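Local coordinates for extracellular invertase (PDB 5XH8), which probably hydrolyses sucrose at its beta-fructofuranosyl end and transfers fructosyl units to make fructooligosaccharides such as 1-kestose, at residues T112-S117 with P172-N177; N189-V194 with S214-W219; F311-F316 with A560-V565; L370-E375 with V550-A555. All coordinates share one frame; numbering follows the deposited sequence.

Contact 1 of 4, residues T112-S117 with P172-N177; sequences TLLYTS and PYVFQN
Leu114 and Pro172 meet where two neighbouring blades of the family 32 beta-propeller face each other. Strand 112-118 belongs to one four-stranded antiparallel blade and strand 166-176 to the next. Their short axes approach to 6.9 Å and run roughly antiparallel, at 157°, but the two strands are not paired. Side chains make the join.

The Pro172 ring lies against three successive residues of the other strand. Its CB packs on the Leu114 side chain, with Leu114 CD2 at 4.0 Å from Pro172 CB. Pro172 CG rests 3.4 Å from Leu114 O. Pro172 CG is also 3.8 Å from Tyr115 CA. Pro172 CD faces Thr116 and comes to 3.2 Å from Thr116 OG1. The hydrogen-bond partner of that hydroxyl is Gln136 OE1 on strand 134-140. Leu114 has CG anti to the backbone N (chi1 -179°), which sets CG against the proline ring. Leu114 CD2 also lies 4.2 Å from Val174 CG1. Pro172 and Val174 both pack against this one leucine methyl. Thr193 of strand 191-199 also packs on Leu114, Pro172 and Val174.

The CB of Tyr115 points away from 172-177. Its OH bonds to Asp93 OD2, and its side chain lies about 5 Å from a bound glycerol. The position of Pro172 fits the last residue of the Arg-Asp-Pro motif of family 32. In relatives the aspartate of that motif stabilises the transition state. The contact is an apolar blade-to-blade seam of a five-bladed propeller, close to what is probably the substrate pocket.

Contact 2 of 4, residues N189-V194 with S214-W219; sequences NTWYTV and SDFQYW
Thr193 and Trp219 cross at about a right angle. The hydroxyl of Thr193 approaches the six-membered part of the indole obliquely, and Thr193 OG1 lies 3.2 Å from Trp219 CZ3. OG1 is buried here and has no polar partner in the model. The same indole corner reaches the backbone of the strand, with Trp219 CZ3 at 3.6 Å from Trp191 O.

Trp191 and Phe216 form the second pair. The edge of Phe216 is turned toward the face of the Trp191 five-membered ring in an offset edge-to-face arrangement. The planes stand at 71° and the centroids are 5.8 Å apart. The touching atoms are Trp191 CD1 and Phe216 CE1, at 3.9 Å.

Phe216 and Trp219 are also tied to each other. Trp219 NE1 donates to Phe216 O over 2.9 Å, with the donor above the carbonyl plane. This bond probably helps to set the rotation of the indole.

Gln217 O bonds to Arg131 NH1 of the second subunit. Within the blade, strand 203-211 lies between strands 191-199 and 219-227. Residues 214-218 belong to the loop from strand 203-211 to strand 219-227, which starts at Trp219. Tyr192 packs on helix 178-184, while Trp191 and Thr193 also touch strand 166-176.

Contact 3 of 4, residues F311-F316 with A560-V565; sequences FLDWGF and ALSTWV. With NA (sodium ion), chain B.
Ala560 meets Asp313 and Trp314 at the junction between the N-terminal beta-propeller and the C-terminal beta-sandwich module of family 32. The 311-316 loop carries an Asx turn and part of a sodium site. It runs in step with the start of strand 560-564.

Ala560 uses both its methyl and its backbone. Ala560 CB touches both Leu312 O and Asp313 OD2, each at 3.6 Å. Ala560 O accepts from Trp314 N over 2.9 Å, a nearly straight bond at 167°. The same oxygen sits in plane at the edge of the Trp314 indole. A water bridges Phe311 O to Ala560 N.

Leu561 CD1 packs 3.6 Å from Trp314 CB and touches the Trp314-Gly315 peptide.

Ser562 grips the Asp313 carboxylate twice. Ser562 N donates to the syn lone pair of Asp313 OD1 over 3.0 Å, bent at 134°. Ser562 OG donates to Asp313 OD2 over 2.7 Å, from the syn side but out of the carboxylate plane. Asp313 CG is anti to the backbone N (chi1 -163°), which places it toward Ser562. Asp313 OD1 also takes Gly315 N at 2.8 Å, on its anti side, which makes the Asx turn. Arg374 NH1 forms a salt bridge with Asp313 OD2.

Ser562 O then lies 3.3 Å from Gly315 CA in a CA-H...O contact, close up against a residue with no side chain. The carbonyls of Gly315 and Phe316 bind the sodium. Those of His287 and Ser318 and a water also bind it, and Gly315 O is 2.4 Å from the ion.

Contact 4 of 4, residues L370-E375 with V550-A555; sequences LLLPRE and VLEVYA
Glu552, Tyr554 and Arg374 all have CG anti to the carbonyl carbon, beside the backbone N. In Glu552 this is chi1 -62°, and with chi2 at -171° CD continues away from the strand. The Glu552 carboxylate meets 370-375, and the Arg374 chain is extended from CG to NE toward it.

The two carboxylate oxygens have different partners. Glu552 OE2 accepts from the backbone N of Leu372 over 2.9 Å, through its syn lone pair. It also bonds to His31 NE2. Glu552 OE1 forms a salt bridge with Arg374 NH2, again at 2.9 Å. The oxygen lies in the guanidinium plane, but the donor stands above the carboxylate plane. The two flat groups are therefore strongly turned, at 64°.

Tyr554 OH is 3.0 Å from Arg374 NE, which donates to it. Tyr554 OH also donates a weak bond to Glu552 OE1, at 2.6 Å. The three side chains close a small polar network. The opposite charges of Arg374 and Glu552 probably stabilise each other in this buried place, and the Tyr554 hydroxyl bonds to both. Arg374 NH2 has a further bond to Ser562 OG.

Apolar atoms line the network. Leu371 CB lies 3.4 Å from Glu552 OE2, and Leu371 CD2 packs 4.2 Å from Val550 CG1. Leu372 CD1 comes to 3.8 Å from Tyr554 OH.

The contact joins propeller to beta-sandwich. Strand 559-564 pairs with 550-555 and also touches Leu371 and Arg374. On the propeller side, strand 366-385 lies between strands 341-348 and 408-418.

Overall arrangement
All four contacts are buried. Contacts 1 and 2 lie on the same side of the chain's centre and share a blade: strands 166-176 and 191-199 are neighbours in its sheet. Contact 1 joins that blade to the one before it, by aliphatic packing. Contact 2 stays within the blade and is mainly aromatic. It lies nearest the outside, about 27 Å from the centre, where Trp191 is partly exposed and the loop touches the second subunit. Contacts 3 and 4 are about 8 and 7 Å from that centre. Both join the propeller to the C-terminal module, through paired strands 559-564 and 550-555. Their chemistry is polar: carboxylates bind backbone NH groups, and Arg374 links the two. Contact 3 alone includes the metal.

Contact 1 of 4, residues T112-S117 with P172-N177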
# COMPACT_ATOMS: atom_id res chain seq x y z
N THR A 112 -6.40 -19.92 3.93
CA THR A 112 -6.16 -18.58 3.43
C THR A 112 -5.54 -17.77 4.57
O THR A 112 -6.17 -17.54 5.58
CB THR A 112 -7.45 -17.96 2.88
OG1 THR A 112 -7.90 -18.71 1.74
CG2 THR A 112 -7.22 -16.52 2.46
N LEU A 113 -4.28 -17.39 4.40
CA LEU A 113 -3.53 -16.63 5.42
C LEU A 113 -3.70 -15.14 5.20
O LEU A 113 -3.41 -14.63 4.11
CB LEU A 113 -2.04 -16.98 5.31
CG LEU A 113 -1.07 -16.17 6.18
CD1 LEU A 113 -1.27 -16.47 7.64
CD2 LEU A 113 0.37 -16.48 5.76
N LEU A 114 -4.15 -14.44 6.24
CA LEU A 114 -4.09 -13.00 6.31
C LEU A 114 -2.97 -12.64 7.29
O LEU A 114 -3.03 -13.02 8.46
CB LEU A 114 -5.43 -12.42 6.78
CG LEU A 114 -5.55 -10.89 6.87
CD1 LEU A 114 -5.37 -10.22 5.53
CD2 LEU A 114 -6.88 -10.50 7.49
N TYR A 115 -1.98 -11.88 6.84
CA TYR A 115 -0.77 -11.64 7.63
C TYR A 115 -0.23 -10.24 7.44
O TYR A 115 -0.55 -9.55 6.45
CB TYR A 115 0.31 -12.66 7.27
CG TYR A 115 1.01 -12.44 5.93
CD1 TYR A 115 0.43 -12.86 4.74
CD2 TYR A 115 2.25 -11.82 5.87
CE1 TYR A 115 1.06 -12.65 3.52
CE2 TYR A 115 2.88 -11.59 4.65
CZ TYR A 115 2.29 -12.02 3.48
OH TYR A 115 2.93 -11.83 2.28
N THR A 116 0.60 -9.83 8.39
CA THR A 116 1.22 -8.51 8.30
C THR A 116 2.47 -8.57 7.43
O THR A 116 3.47 -9.19 7.79
CB THR A 116 1.54 -7.90 9.67
OG1 THR A 116 0.32 -7.74 10.42
CG2 THR A 116 2.17 -6.51 9.48
N SER A 117 2.37 -7.89 6.29
CA SER A 117 3.44 -7.73 5.32
C SER A 117 4.20 -6.42 5.63
O SER A 117 3.59 -5.36 5.70
CB SER A 117 2.84 -7.74 3.91
OG SER A 117 1.63 -7.00 3.82
N PRO A 172 -3.02 -9.63 12.39
CA PRO A 172 -4.45 -9.82 12.16
C PRO A 172 -4.90 -11.20 12.64
O PRO A 172 -4.21 -12.22 12.37
CB PRO A 172 -4.59 -9.68 10.64
CG PRO A 172 -3.23 -10.04 10.11
CD PRO A 172 -2.29 -9.46 11.11
N TYR A 173 -6.02 -11.20 13.38
CA TYR A 173 -6.61 -12.42 13.94
C TYR A 173 -8.03 -12.59 13.41
O TYR A 173 -8.95 -11.85 13.80
CB TYR A 173 -6.59 -12.37 15.47
CG TYR A 173 -6.86 -13.72 16.08
CD1 TYR A 173 -5.82 -14.63 16.34
CD2 TYR A 173 -8.16 -14.12 16.37
CE1 TYR A 173 -6.07 -15.88 16.88
CE2 TYR A 173 -8.43 -15.39 16.90
CZ TYR A 173 -7.38 -16.27 17.16
OH TYR A 173 -7.64 -17.53 17.68
N VAL A 174 -8.19 -13.56 12.51
CA VAL A 174 -9.48 -13.89 11.93
C VAL A 174 -10.30 -14.78 12.88
O VAL A 174 -9.77 -15.71 13.56
CB VAL A 174 -9.36 -14.55 10.55
CG1 VAL A 174 -8.59 -13.69 9.59
CG2 VAL A 174 -8.75 -15.95 10.62
N PHE A 175 -11.59 -14.47 12.96
CA PHE A 175 -12.51 -15.23 13.82
C PHE A 175 -13.97 -14.99 13.42
O PHE A 175 -14.27 -13.99 12.78
CB PHE A 175 -12.32 -14.90 15.31
CG PHE A 175 -12.75 -13.51 15.69
CD1 PHE A 175 -11.95 -12.41 15.37
CD2 PHE A 175 -13.95 -13.29 16.38
CE1 PHE A 175 -12.33 -11.14 15.72
CE2 PHE A 175 -14.34 -12.00 16.71
CZ PHE A 175 -13.53 -10.93 16.38
N GLN A 176 -14.81 -15.94 13.82
CA GLN A 176 -16.26 -15.90 13.62
C GLN A 176 -16.93 -15.75 14.97
O GLN A 176 -16.43 -16.24 15.99
CB GLN A 176 -16.72 -17.17 12.94
CG GLN A 176 -16.19 -17.25 11.53
CD GLN A 176 -16.61 -18.50 10.78
OE1 GLN A 176 -16.34 -19.63 11.21
NE2 GLN A 176 -17.25 -18.32 9.64
N ASN A 177 -18.07 -15.04 14.99
CA ASN A 177 -18.82 -14.85 16.24
C ASN A 177 -20.31 -14.45 16.00
O ASN A 177 -20.58 -13.36 15.48
CB ASN A 177 -18.13 -13.84 17.15
CG ASN A 177 -18.77 -13.80 18.52
OD1 ASN A 177 -19.77 -13.11 18.73
ND2 ASN A 177 -18.24 -14.59 19.45

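Contact 2 of 4, residues N189-V194 with S214-W219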
# COMPACT_ATOMS: atom_id res chain seq x y z
N ASN A 189 -22.06 -16.08 10.08
CA ASN A 189 -20.72 -16.68 9.89
C ASN A 189 -19.79 -15.81 9.07
O ASN A 189 -18.89 -16.32 8.40
CB ASN A 189 -20.83 -18.09 9.32
CG ASN A 189 -21.78 -18.95 10.12
OD1 ASN A 189 -21.90 -18.80 11.34
ND2 ASN A 189 -22.49 -19.83 9.44
N THR A 190 -20.02 -14.50 9.17
CA THR A 190 -19.10 -13.48 8.73
C THR A 190 -17.75 -13.70 9.44
O THR A 190 -17.69 -14.02 10.61
CB THR A 190 -19.66 -12.07 9.06
OG1 THR A 190 -20.72 -11.74 8.13
CG2 THR A 190 -18.60 -10.99 8.99
N TRP A 191 -16.68 -13.46 8.70
CA TRP A 191 -15.33 -13.50 9.26
C TRP A 191 -15.02 -12.09 9.71
O TRP A 191 -15.18 -11.15 8.93
CB TRP A 191 -14.31 -14.00 8.23
CG TRP A 191 -14.28 -15.50 8.13
CD1 TRP A 191 -14.86 -16.29 7.16
CD2 TRP A 191 -13.61 -16.39 9.02
NE1 TRP A 191 -14.59 -17.61 7.41
CE2 TRP A 191 -13.83 -17.70 8.54
CE3 TRP A 191 -12.83 -16.20 10.17
CZ2 TRP A 191 -13.31 -18.83 9.19
CZ3 TRP A 191 -12.31 -17.33 10.81
CH2 TRP A 191 -12.56 -18.62 10.32
N TYR A 192 -14.64 -11.96 10.98
CA TYR A 192 -14.09 -10.75 11.56
C TYR A 192 -12.56 -10.86 11.61
O TYR A 192 -12.02 -11.96 11.62
CB TYR A 192 -14.63 -10.53 12.98
CG TYR A 192 -16.14 -10.42 12.96
CD1 TYR A 192 -16.77 -9.21 12.62
CD2 TYR A 192 -16.93 -11.53 13.19
CE1 TYR A 192 -18.16 -9.12 12.56
CE2 TYR A 192 -18.32 -11.46 13.13
CZ TYR A 192 -18.93 -10.25 12.82
OH TYR A 192 -20.30 -10.19 12.73
N THR A 193 -11.91 -9.70 11.66
CA THR A 193 -10.49 -9.60 11.93
C THR A 193 -10.28 -8.53 12.96
O THR A 193 -10.81 -7.43 12.83
CB THR A 193 -9.70 -9.25 10.65
OG1 THR A 193 -9.86 -10.30 9.68
CG2 THR A 193 -8.24 -9.08 10.96
N VAL A 194 -9.49 -8.85 13.99
CA VAL A 194 -8.88 -7.81 14.82
C VAL A 194 -7.43 -7.59 14.43
O VAL A 194 -6.72 -8.55 14.11
CB VAL A 194 -8.99 -8.01 16.36
CG1 VAL A 194 -10.42 -7.75 16.82
CG2 VAL A 194 -8.48 -9.37 16.82
N SER A 214 -17.37 -11.83 -0.07
CA SER A 214 -17.03 -13.20 0.10
C SER A 214 -15.57 -13.47 -0.31
O SER A 214 -14.98 -14.40 0.25
CB SER A 214 -18.02 -14.10 -0.63
OG SER A 214 -18.21 -13.70 -1.97
N ASP A 215 -14.94 -12.68 -1.20
CA ASP A 215 -13.56 -13.02 -1.66
C ASP A 215 -12.43 -12.61 -0.71
O ASP A 215 -11.25 -12.86 -1.04
CB ASP A 215 -13.23 -12.48 -3.05
CG ASP A 215 -14.41 -12.51 -3.99
OD1 ASP A 215 -15.25 -11.61 -3.87
OD2 ASP A 215 -14.46 -13.42 -4.87
N PHE A 216 -12.77 -11.97 0.44
CA PHE A 216 -11.79 -11.54 1.44
C PHE A 216 -10.92 -10.38 0.98
O PHE A 216 -9.84 -10.11 1.54
CB PHE A 216 -10.95 -12.73 1.90
CG PHE A 216 -11.77 -13.90 2.34
CD1 PHE A 216 -12.52 -13.83 3.49
CD2 PHE A 216 -11.82 -15.07 1.58
CE1 PHE A 216 -13.30 -14.91 3.90
CE2 PHE A 216 -12.59 -16.16 1.99
CZ PHE A 216 -13.34 -16.07 3.15
N GLN A 217 -11.41 -9.67 -0.02
CA GLN A 217 -10.67 -8.58 -0.67
C GLN A 217 -10.74 -7.31 0.15
O GLN A 217 -9.73 -6.61 0.33
CB GLN A 217 -11.25 -8.37 -2.07
CG GLN A 217 -10.46 -7.47 -2.99
CD GLN A 217 -9.06 -7.98 -3.26
OE1 GLN A 217 -8.85 -9.17 -3.52
NE2 GLN A 217 -8.10 -7.11 -3.18
N TYR A 218 -11.93 -7.03 0.67
CA TYR A 218 -12.22 -5.79 1.35
C TYR A 218 -12.71 -6.06 2.75
O TYR A 218 -13.47 -7.02 3.00
CB TYR A 218 -13.23 -4.96 0.55
CG TYR A 218 -12.72 -4.55 -0.80
CD1 TYR A 218 -11.73 -3.56 -0.91
CD2 TYR A 218 -13.20 -5.14 -1.99
CE1 TYR A 218 -11.22 -3.19 -2.15
CE2 TYR A 218 -12.70 -4.75 -3.25
CZ TYR A 218 -11.70 -3.76 -3.31
OH TYR A 218 -11.16 -3.34 -4.51
N TRP A 219 -12.24 -5.22 3.67
CA TRP A 219 -12.48 -5.37 5.09
C TRP A 219 -13.04 -4.08 5.64
O TRP A 219 -12.37 -3.04 5.68
CB TRP A 219 -11.19 -5.82 5.80
CG TRP A 219 -10.81 -7.18 5.36
CD1 TRP A 219 -10.12 -7.51 4.24
CD2 TRP A 219 -11.18 -8.42 5.99
NE1 TRP A 219 -10.02 -8.88 4.12
CE2 TRP A 219 -10.66 -9.46 5.19
CE3 TRP A 219 -11.92 -8.75 7.13
CZ2 TRP A 219 -10.84 -10.80 5.50
CZ3 TRP A 219 -12.09 -10.08 7.45
CH2 TRP A 219 -11.56 -11.09 6.65

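Contact 3 of 4, residues F311-F316 with A560-V565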
# COMPACT_ATOMS: atom_id res chain seq x y z
N PHE A 311 -3.49 -13.20 33.84
CA PHE A 311 -2.38 -13.61 32.99
C PHE A 311 -2.66 -15.00 32.42
O PHE A 311 -3.07 -15.90 33.16
CB PHE A 311 -1.06 -13.63 33.76
CG PHE A 311 -0.45 -12.28 33.97
CD1 PHE A 311 -0.89 -11.45 34.99
CD2 PHE A 311 0.60 -11.84 33.15
CE1 PHE A 311 -0.33 -10.21 35.19
CE2 PHE A 311 1.17 -10.58 33.35
CZ PHE A 311 0.72 -9.77 34.38
N LEU A 312 -2.49 -15.16 31.11
CA LEU A 312 -2.44 -16.49 30.51
C LEU A 312 -1.14 -17.21 30.92
O LEU A 312 -1.09 -18.46 31.03
CB LEU A 312 -2.56 -16.36 28.99
CG LEU A 312 -2.52 -17.64 28.17
CD1 LEU A 312 -3.58 -18.64 28.60
CD2 LEU A 312 -2.66 -17.29 26.72
N ASP A 313 -0.08 -16.44 31.11
CA ASP A 313 1.16 -16.98 31.70
C ASP A 313 1.91 -15.84 32.37
O ASP A 313 2.16 -14.81 31.74
CB ASP A 313 2.07 -17.71 30.69
CG ASP A 313 3.10 -18.59 31.40
OD1 ASP A 313 4.13 -18.04 31.86
OD2 ASP A 313 2.86 -19.81 31.55
N TRP A 314 2.26 -16.06 33.64
CA TRP A 314 2.97 -15.06 34.45
C TRP A 314 4.46 -14.96 34.14
O TRP A 314 5.13 -14.06 34.66
CB TRP A 314 2.76 -15.33 35.97
CG TRP A 314 1.40 -14.96 36.50
CD1 TRP A 314 0.28 -15.75 36.52
CD2 TRP A 314 1.03 -13.72 37.09
NE1 TRP A 314 -0.76 -15.06 37.07
CE2 TRP A 314 -0.33 -13.81 37.44
CE3 TRP A 314 1.72 -12.52 37.36
CZ2 TRP A 314 -1.02 -12.76 38.04
CZ3 TRP A 314 1.04 -11.48 37.95
CH2 TRP A 314 -0.33 -11.61 38.28
N GLY A 315 5.00 -15.86 33.32
CA GLY A 315 6.42 -15.82 32.97
C GLY A 315 6.86 -14.49 32.38
O GLY A 315 6.16 -13.90 31.53
N PHE A 316 7.99 -13.98 32.86
CA PHE A 316 8.60 -12.77 32.30
C PHE A 316 8.80 -12.93 30.77
O PHE A 316 8.42 -12.05 30.00
CB PHE A 316 9.91 -12.44 33.02
CG PHE A 316 10.59 -11.18 32.53
CD1 PHE A 316 11.42 -11.21 31.38
CD2 PHE A 316 10.44 -9.98 33.21
CE1 PHE A 316 12.05 -10.07 30.94
CE2 PHE A 316 11.07 -8.83 32.76
CZ PHE A 316 11.88 -8.88 31.63
N ALA A 560 -0.92 -20.25 35.45
CA ALA A 560 0.28 -20.75 34.78
C ALA A 560 1.43 -19.77 34.87
O ALA A 560 1.24 -18.58 34.66
CB ALA A 560 -0.00 -21.09 33.31
N LEU A 561 2.61 -20.30 35.18
CA LEU A 561 3.85 -19.52 35.27
C LEU A 561 4.99 -20.38 34.70
O LEU A 561 5.25 -21.48 35.20
CB LEU A 561 4.16 -19.18 36.72
CG LEU A 561 5.53 -18.56 37.06
CD1 LEU A 561 5.78 -17.28 36.32
CD2 LEU A 561 5.60 -18.27 38.55
N SER A 562 5.66 -19.87 33.67
CA SER A 562 6.68 -20.65 32.96
C SER A 562 7.98 -19.90 32.80
O SER A 562 7.99 -18.68 32.64
CB SER A 562 6.15 -21.12 31.60
OG SER A 562 4.83 -21.60 31.73
N THR A 563 9.08 -20.63 32.82
CA THR A 563 10.39 -20.02 32.81
C THR A 563 11.46 -21.00 32.37
O THR A 563 11.15 -22.16 32.08
CB THR A 563 10.73 -19.42 34.20
OG1 THR A 563 11.95 -18.67 34.13
CG2 THR A 563 10.85 -20.55 35.26
N TRP A 564 12.71 -20.52 32.31
CA TRP A 564 13.88 -21.31 31.96
C TRP A 564 14.62 -21.76 33.23
O TRP A 564 14.95 -20.92 34.08
CB TRP A 564 14.83 -20.51 31.07
CG TRP A 564 14.24 -20.17 29.74
CD1 TRP A 564 13.77 -18.96 29.35
CD2 TRP A 564 14.05 -21.06 28.64
NE1 TRP A 564 13.27 -19.04 28.07
CE2 TRP A 564 13.44 -20.32 27.60
CE3 TRP A 564 14.36 -22.40 28.42
CZ2 TRP A 564 13.10 -20.89 26.37
CZ3 TRP A 564 14.01 -22.98 27.18
CH2 TRP A 564 13.39 -22.21 26.17
N VAL A 565 14.87 -23.06 33.35
CA VAL A 565 15.64 -23.61 34.46
C VAL A 565 16.87 -24.34 33.91
O VAL A 565 16.85 -25.54 33.68
CB VAL A 565 14.78 -24.47 35.42
CG1 VAL A 565 13.92 -23.56 36.26
CG2 VAL A 565 13.92 -25.50 34.70
NA NA B . 5.57 -12.16 30.04
O HOH W 1 -2.28 -17.47 35.24
O HOH W 2 3.46 -12.35 31.19

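Contact 4 of 4, residues L370-E375 with V550-A555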
# COMPACT_ATOMS: atom_id res chain seq x y z
N LEU A 370 7.74 -22.89 22.16
CA LEU A 370 6.37 -22.67 22.56
C LEU A 370 6.15 -23.46 23.83
O LEU A 370 6.80 -24.50 24.06
CB LEU A 370 5.38 -23.14 21.49
CG LEU A 370 5.49 -22.53 20.10
CD1 LEU A 370 4.26 -22.86 19.26
CD2 LEU A 370 5.69 -21.03 20.19
N LEU A 371 5.22 -22.99 24.65
CA LEU A 371 4.78 -23.77 25.81
C LEU A 371 3.79 -24.87 25.39
O LEU A 371 3.38 -24.97 24.21
CB LEU A 371 4.18 -22.83 26.86
CG LEU A 371 5.16 -21.74 27.33
CD1 LEU A 371 4.50 -20.91 28.42
CD2 LEU A 371 6.46 -22.35 27.84
N LEU A 372 3.44 -25.74 26.34
CA LEU A 372 2.52 -26.83 26.06
C LEU A 372 1.17 -26.24 25.56
O LEU A 372 0.73 -25.19 26.04
CB LEU A 372 2.23 -27.64 27.34
CG LEU A 372 3.41 -28.30 28.06
CD1 LEU A 372 2.93 -28.77 29.43
CD2 LEU A 372 3.98 -29.42 27.20
N PRO A 373 0.51 -26.91 24.61
CA PRO A 373 -0.80 -26.43 24.19
C PRO A 373 -1.72 -26.40 25.39
O PRO A 373 -1.71 -27.36 26.19
CB PRO A 373 -1.27 -27.48 23.18
CG PRO A 373 -0.45 -28.70 23.46
CD PRO A 373 0.87 -28.17 23.94
N ARG A 374 -2.51 -25.33 25.52
CA ARG A 374 -3.42 -25.17 26.65
C ARG A 374 -4.88 -25.07 26.17
O ARG A 374 -5.18 -24.34 25.21
CB ARG A 374 -3.06 -23.95 27.47
CG ARG A 374 -1.73 -24.08 28.18
CD ARG A 374 -1.22 -22.82 28.82
NE ARG A 374 0.11 -23.09 29.39
CZ ARG A 374 0.91 -22.20 29.95
NH1 ARG A 374 0.58 -20.93 30.05
NH2 ARG A 374 2.08 -22.61 30.42
N GLU A 375 -5.75 -25.83 26.83
CA GLU A 375 -7.21 -25.69 26.70
C GLU A 375 -7.66 -24.51 27.53
O GLU A 375 -7.25 -24.36 28.69
CB GLU A 375 -7.94 -26.98 27.14
CG GLU A 375 -7.82 -28.09 26.12
CD GLU A 375 -8.45 -29.39 26.57
OE1 GLU A 375 -9.35 -29.32 27.40
OE2 GLU A 375 -8.07 -30.48 26.08
N VAL A 550 12.78 -26.29 30.35
CA VAL A 550 11.49 -25.61 30.33
C VAL A 550 10.70 -26.00 31.56
O VAL A 550 10.33 -27.15 31.70
CB VAL A 550 10.69 -25.96 29.06
CG1 VAL A 550 9.38 -25.19 29.05
CG2 VAL A 550 11.50 -25.67 27.83
N LEU A 551 10.41 -25.04 32.44
CA LEU A 551 9.55 -25.25 33.59
C LEU A 551 8.19 -24.58 33.36
O LEU A 551 8.13 -23.38 33.10
CB LEU A 551 10.18 -24.67 34.88
CG LEU A 551 9.27 -24.64 36.13
CD1 LEU A 551 8.80 -26.03 36.56
CD2 LEU A 551 10.00 -23.94 37.26
N GLU A 552 7.13 -25.35 33.49
CA GLU A 552 5.77 -24.83 33.53
C GLU A 552 5.12 -25.20 34.87
O GLU A 552 5.06 -26.38 35.25
CB GLU A 552 4.96 -25.35 32.35
CG GLU A 552 5.54 -24.91 31.00
CD GLU A 552 4.64 -25.23 29.80
OE1 GLU A 552 3.40 -25.12 29.93
OE2 GLU A 552 5.17 -25.55 28.71
N VAL A 553 4.64 -24.18 35.57
CA VAL A 553 3.97 -24.32 36.84
C VAL A 553 2.48 -24.00 36.65
O VAL A 553 2.14 -22.88 36.30
CB VAL A 553 4.57 -23.35 37.87
CG1 VAL A 553 3.88 -23.52 39.23
CG2 VAL A 553 6.08 -23.58 37.98
N TYR A 554 1.63 -25.00 36.88
CA TYR A 554 0.19 -24.85 36.88
C TYR A 554 -0.40 -24.97 38.30
O TYR A 554 0.11 -25.76 39.14
CB TYR A 554 -0.45 -25.92 36.00
CG TYR A 554 -0.05 -25.88 34.53
CD1 TYR A 554 1.12 -26.47 34.07
CD2 TYR A 554 -0.88 -25.26 33.59
CE1 TYR A 554 1.48 -26.43 32.72
CE2 TYR A 554 -0.55 -25.23 32.23
CZ TYR A 554 0.63 -25.80 31.79
OH TYR A 554 0.93 -25.76 30.45
N ALA A 555 -1.49 -24.22 38.55
CA ALA A 555 -2.24 -24.33 39.82
C ALA A 555 -3.74 -24.17 39.63
O ALA A 555 -4.21 -23.21 38.96
CB ALA A 555 -1.72 -23.33 40.85